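Long-range contact in RNA-dependent RNA polymerase (Taggert virus, PDB 6DX3), which probably acts, through its viral OTU cysteine protease domain, as a deubiquitinase that cleaves ubiquitin from its conjugates: residues V114-K125 with D136-R147. Residues are numbered along the deposited sequence; the frame is centred on the assembly and turned at random.
Sequences VTVYIWHEDASK and DPMLESINIMHR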
# COMPACT_ATOMS: atom_id res chain seq x y z
N VAL A 114 -3.03 -9.59 -4.63
CA VAL A 114 -2.07 -9.69 -3.54
C VAL A 114 -2.58 -8.84 -2.39
O VAL A 114 -3.19 -7.78 -2.61
CB VAL A 114 -0.66 -9.24 -3.99
CG1 VAL A 114 -0.67 -7.78 -4.42
CG2 VAL A 114 0.36 -9.46 -2.87
N THR A 115 -2.35 -9.30 -1.17
CA THR A 115 -2.79 -8.59 0.02
C THR A 115 -1.74 -7.56 0.43
O THR A 115 -0.54 -7.83 0.37
CB THR A 115 -3.06 -9.56 1.16
OG1 THR A 115 -4.09 -10.49 0.77
CG2 THR A 115 -3.51 -8.83 2.41
N VAL A 116 -2.21 -6.37 0.81
CA VAL A 116 -1.33 -5.28 1.23
C VAL A 116 -1.77 -4.78 2.59
O VAL A 116 -2.95 -4.45 2.78
CB VAL A 116 -1.32 -4.13 0.21
CG1 VAL A 116 -0.41 -3.01 0.70
CG2 VAL A 116 -0.87 -4.62 -1.16
N TYR A 117 -0.84 -4.74 3.53
CA TYR A 117 -1.03 -4.09 4.83
C TYR A 117 -0.43 -2.70 4.76
O TYR A 117 0.70 -2.53 4.29
CB TYR A 117 -0.37 -4.89 5.96
CG TYR A 117 -1.01 -6.21 6.30
CD1 TYR A 117 -1.39 -6.50 7.61
CD2 TYR A 117 -1.22 -7.19 5.33
CE1 TYR A 117 -1.96 -7.72 7.93
CE2 TYR A 117 -1.79 -8.40 5.65
CZ TYR A 117 -2.16 -8.66 6.95
OH TYR A 117 -2.73 -9.87 7.28
N ILE A 118 -1.17 -1.70 5.23
CA ILE A 118 -0.69 -0.33 5.32
C ILE A 118 -0.65 0.05 6.79
O ILE A 118 -1.69 0.25 7.42
CB ILE A 118 -1.57 0.65 4.52
CG1 ILE A 118 -1.82 0.13 3.11
CG2 ILE A 118 -0.90 2.02 4.47
CD1 ILE A 118 -2.68 1.07 2.27
N TRP A 119 0.56 0.15 7.34
CA TRP A 119 0.75 0.48 8.74
C TRP A 119 0.94 1.99 8.89
O TRP A 119 1.80 2.58 8.23
CB TRP A 119 1.96 -0.26 9.31
CG TRP A 119 1.89 -1.75 9.11
CD1 TRP A 119 2.15 -2.44 7.96
CD2 TRP A 119 1.54 -2.73 10.10
NE1 TRP A 119 1.98 -3.79 8.17
CE2 TRP A 119 1.62 -4.00 9.47
CE3 TRP A 119 1.18 -2.67 11.45
CZ2 TRP A 119 1.34 -5.18 10.14
CZ3 TRP A 119 0.90 -3.85 12.11
CH2 TRP A 119 0.98 -5.09 11.46
N HIS A 120 0.13 2.60 9.74
CA HIS A 120 0.15 4.05 9.91
C HIS A 120 1.05 4.42 11.08
O HIS A 120 0.79 4.04 12.22
CB HIS A 120 -1.25 4.61 10.14
CG HIS A 120 -1.26 6.03 10.59
ND1 HIS A 120 -1.36 6.39 11.92
CD2 HIS A 120 -1.16 7.19 9.89
CE1 HIS A 120 -1.33 7.71 12.02
NE2 HIS A 120 -1.21 8.22 10.80
N GLU A 121 2.10 5.19 10.78
CA GLU A 121 3.01 5.68 11.81
C GLU A 121 2.42 6.92 12.48
O GLU A 121 2.07 7.89 11.81
CB GLU A 121 4.37 6.02 11.19
CG GLU A 121 5.40 6.54 12.18
CD GLU A 121 6.65 7.04 11.48
OE1 GLU A 121 6.52 7.67 10.42
OE2 GLU A 121 7.76 6.79 11.99
N ASP A 122 2.31 6.87 13.81
CA ASP A 122 1.86 8.03 14.57
C ASP A 122 3.01 8.74 15.27
O ASP A 122 3.03 9.98 15.34
CB ASP A 122 0.80 7.62 15.59
CG ASP A 122 1.34 6.70 16.66
OD1 ASP A 122 2.10 5.77 16.29
OD2 ASP A 122 1.02 6.90 17.85
N ALA A 123 3.97 8.00 15.82
CA ALA A 123 5.20 8.58 16.35
C ALA A 123 6.35 7.70 15.88
O ALA A 123 6.14 6.62 15.34
CB ALA A 123 5.17 8.71 17.88
N SER A 124 7.57 8.20 16.10
CA SER A 124 8.77 7.64 15.47
C SER A 124 8.81 6.12 15.49
O SER A 124 9.01 5.51 16.55
CB SER A 124 10.04 8.20 16.11
OG SER A 124 11.10 8.24 15.18
N LYS A 125 8.60 5.49 14.33
CA LYS A 125 8.73 4.05 14.17
C LYS A 125 7.76 3.28 15.07
O LYS A 125 8.03 2.15 15.49
CB LYS A 125 10.18 3.60 14.40
CG LYS A 125 11.13 4.15 13.34
CD LYS A 125 12.47 4.59 13.92
CE LYS A 125 13.46 3.44 13.99
NZ LYS A 125 13.06 2.42 15.00
N ASP A 136 -4.87 -12.30 3.15
CA ASP A 136 -3.73 -13.15 3.44
C ASP A 136 -3.09 -12.77 4.77
O ASP A 136 -3.19 -11.63 5.22
CB ASP A 136 -2.69 -13.06 2.32
CG ASP A 136 -3.15 -13.75 1.05
OD1 ASP A 136 -3.98 -14.67 1.15
OD2 ASP A 136 -2.66 -13.37 -0.03
N PRO A 137 -2.44 -13.73 5.44
CA PRO A 137 -1.69 -13.40 6.65
C PRO A 137 -0.61 -12.36 6.39
O PRO A 137 -0.21 -12.10 5.25
CB PRO A 137 -1.07 -14.75 7.06
CG PRO A 137 -1.99 -15.77 6.49
CD PRO A 137 -2.49 -15.18 5.19
N MET A 138 -0.13 -11.76 7.48
CA MET A 138 0.81 -10.65 7.38
C MET A 138 2.11 -11.07 6.71
O MET A 138 2.67 -10.33 5.88
CB MET A 138 1.08 -10.09 8.77
CG MET A 138 2.04 -8.92 8.82
SD MET A 138 2.50 -8.54 10.52
CE MET A 138 3.41 -10.01 10.97
N LEU A 139 2.61 -12.26 7.03
CA LEU A 139 3.92 -12.70 6.56
C LEU A 139 3.93 -13.10 5.09
O LEU A 139 5.01 -13.23 4.51
CB LEU A 139 4.42 -13.87 7.41
CG LEU A 139 4.73 -13.52 8.87
CD1 LEU A 139 5.15 -14.76 9.65
CD2 LEU A 139 5.80 -12.44 8.95
N GLU A 140 2.77 -13.30 4.47
CA GLU A 140 2.69 -13.61 3.04
C GLU A 140 2.02 -12.50 2.25
O GLU A 140 1.50 -12.74 1.16
CB GLU A 140 1.95 -14.93 2.83
CG GLU A 140 0.88 -15.22 3.85
CD GLU A 140 0.47 -16.68 3.85
OE1 GLU A 140 -0.32 -17.08 2.96
OE2 GLU A 140 0.93 -17.43 4.74
N SER A 141 2.03 -11.28 2.78
CA SER A 141 1.46 -10.11 2.13
C SER A 141 2.52 -9.02 2.00
O SER A 141 3.62 -9.13 2.54
CB SER A 141 0.25 -9.58 2.91
OG SER A 141 -0.70 -10.60 3.13
N ILE A 142 2.16 -7.97 1.28
CA ILE A 142 3.00 -6.78 1.19
C ILE A 142 2.67 -5.87 2.37
O ILE A 142 1.51 -5.54 2.62
CB ILE A 142 2.77 -6.04 -0.14
CG1 ILE A 142 3.24 -6.92 -1.31
CG2 ILE A 142 3.48 -4.70 -0.13
CD1 ILE A 142 2.78 -6.42 -2.66
N ASN A 143 3.70 -5.48 3.12
CA ASN A 143 3.55 -4.54 4.22
C ASN A 143 4.27 -3.25 3.87
O ASN A 143 5.44 -3.27 3.47
CB ASN A 143 4.11 -5.13 5.52
CG ASN A 143 3.36 -6.38 5.96
OD1 ASN A 143 2.41 -6.30 6.75
ND2 ASN A 143 3.77 -7.53 5.44
N ILE A 144 3.57 -2.12 4.01
CA ILE A 144 4.15 -0.81 3.80
C ILE A 144 3.81 0.08 4.99
O ILE A 144 2.87 -0.19 5.75
CB ILE A 144 3.67 -0.15 2.48
CG1 ILE A 144 2.17 0.12 2.52
CG2 ILE A 144 4.02 -1.01 1.28
CD1 ILE A 144 1.66 0.80 1.27
N MET A 145 4.59 1.14 5.15
CA MET A 145 4.50 2.03 6.30
C MET A 145 4.09 3.42 5.82
O MET A 145 4.80 4.04 5.02
CB MET A 145 5.83 2.09 7.05
CG MET A 145 5.77 2.71 8.44
SD MET A 145 7.34 2.55 9.32
CE MET A 145 7.25 3.91 10.47
N HIS A 146 2.97 3.91 6.33
CA HIS A 146 2.45 5.23 5.97
C HIS A 146 3.00 6.27 6.95
O HIS A 146 2.66 6.24 8.13
CB HIS A 146 0.93 5.22 5.98
CG HIS A 146 0.30 6.37 5.26
ND1 HIS A 146 -1.04 6.66 5.36
CD2 HIS A 146 0.83 7.29 4.42
CE1 HIS A 146 -1.32 7.72 4.61
NE2 HIS A 146 -0.20 8.12 4.03
N ARG A 147 3.83 7.18 6.45
CA ARG A 147 4.54 8.16 7.28
C ARG A 147 4.20 9.55 6.77
O ARG A 147 4.87 10.07 5.87
CB ARG A 147 6.04 7.89 7.24
CG ARG A 147 6.39 6.42 7.17
CD ARG A 147 7.89 6.19 7.21
NE ARG A 147 8.46 6.42 8.53
CZ ARG A 147 9.72 6.17 8.85
NH1 ARG A 147 10.56 5.68 7.94
NH2 ARG A 147 10.17 6.41 10.08
O HOH W 1 -0.65 -11.82 -0.85
O HOH W 2 1.79 8.84 9.30
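Tyr117 and Asn143 pair side by side in the central sheet of the viral OTU fold, where parallel strands 116-121 and 142-147 exchange backbone hydrogen bonds, from Ile142 N to Thr115 O at one end to Glu121 N to His146 O at the other. The tyrosine CB sits 3.2 Å from Asn143 OD1, with CG only slightly farther from that oxygen. With CG anti to the carbonyl carbon (chi1 -70°), the ring extends toward the 136-141 loop: CD2 meets Ser141 CB, CE2 lies 3.5 Å from Ser141 OG, and CE1 on the other side touches Met138 CB. Met138 CG lies over one ring face, offset toward the rim. At the tip, OH donates to Asp136 O (2.7 Å) in the carbonyl plane, tying strand to loop. Asn143 ND2 bonds Met138 O in the same loop, while OD1 accepts Trp119 NE1 (2.9 Å) on a lone pair in its own carbonyl plane and lies in the indole plane. On the opposite sheet face, Val105 of helix 102-112 packs on Val116 and Ile118. At the far end, Arg147 forms a side-on salt bridge with Glu121: NE meets OE1 from above the carboxylate plane, NH2 meets OE2 on the syn side, and OE2 also accepts Lys125 N (2.8 Å) through its anti lone pair.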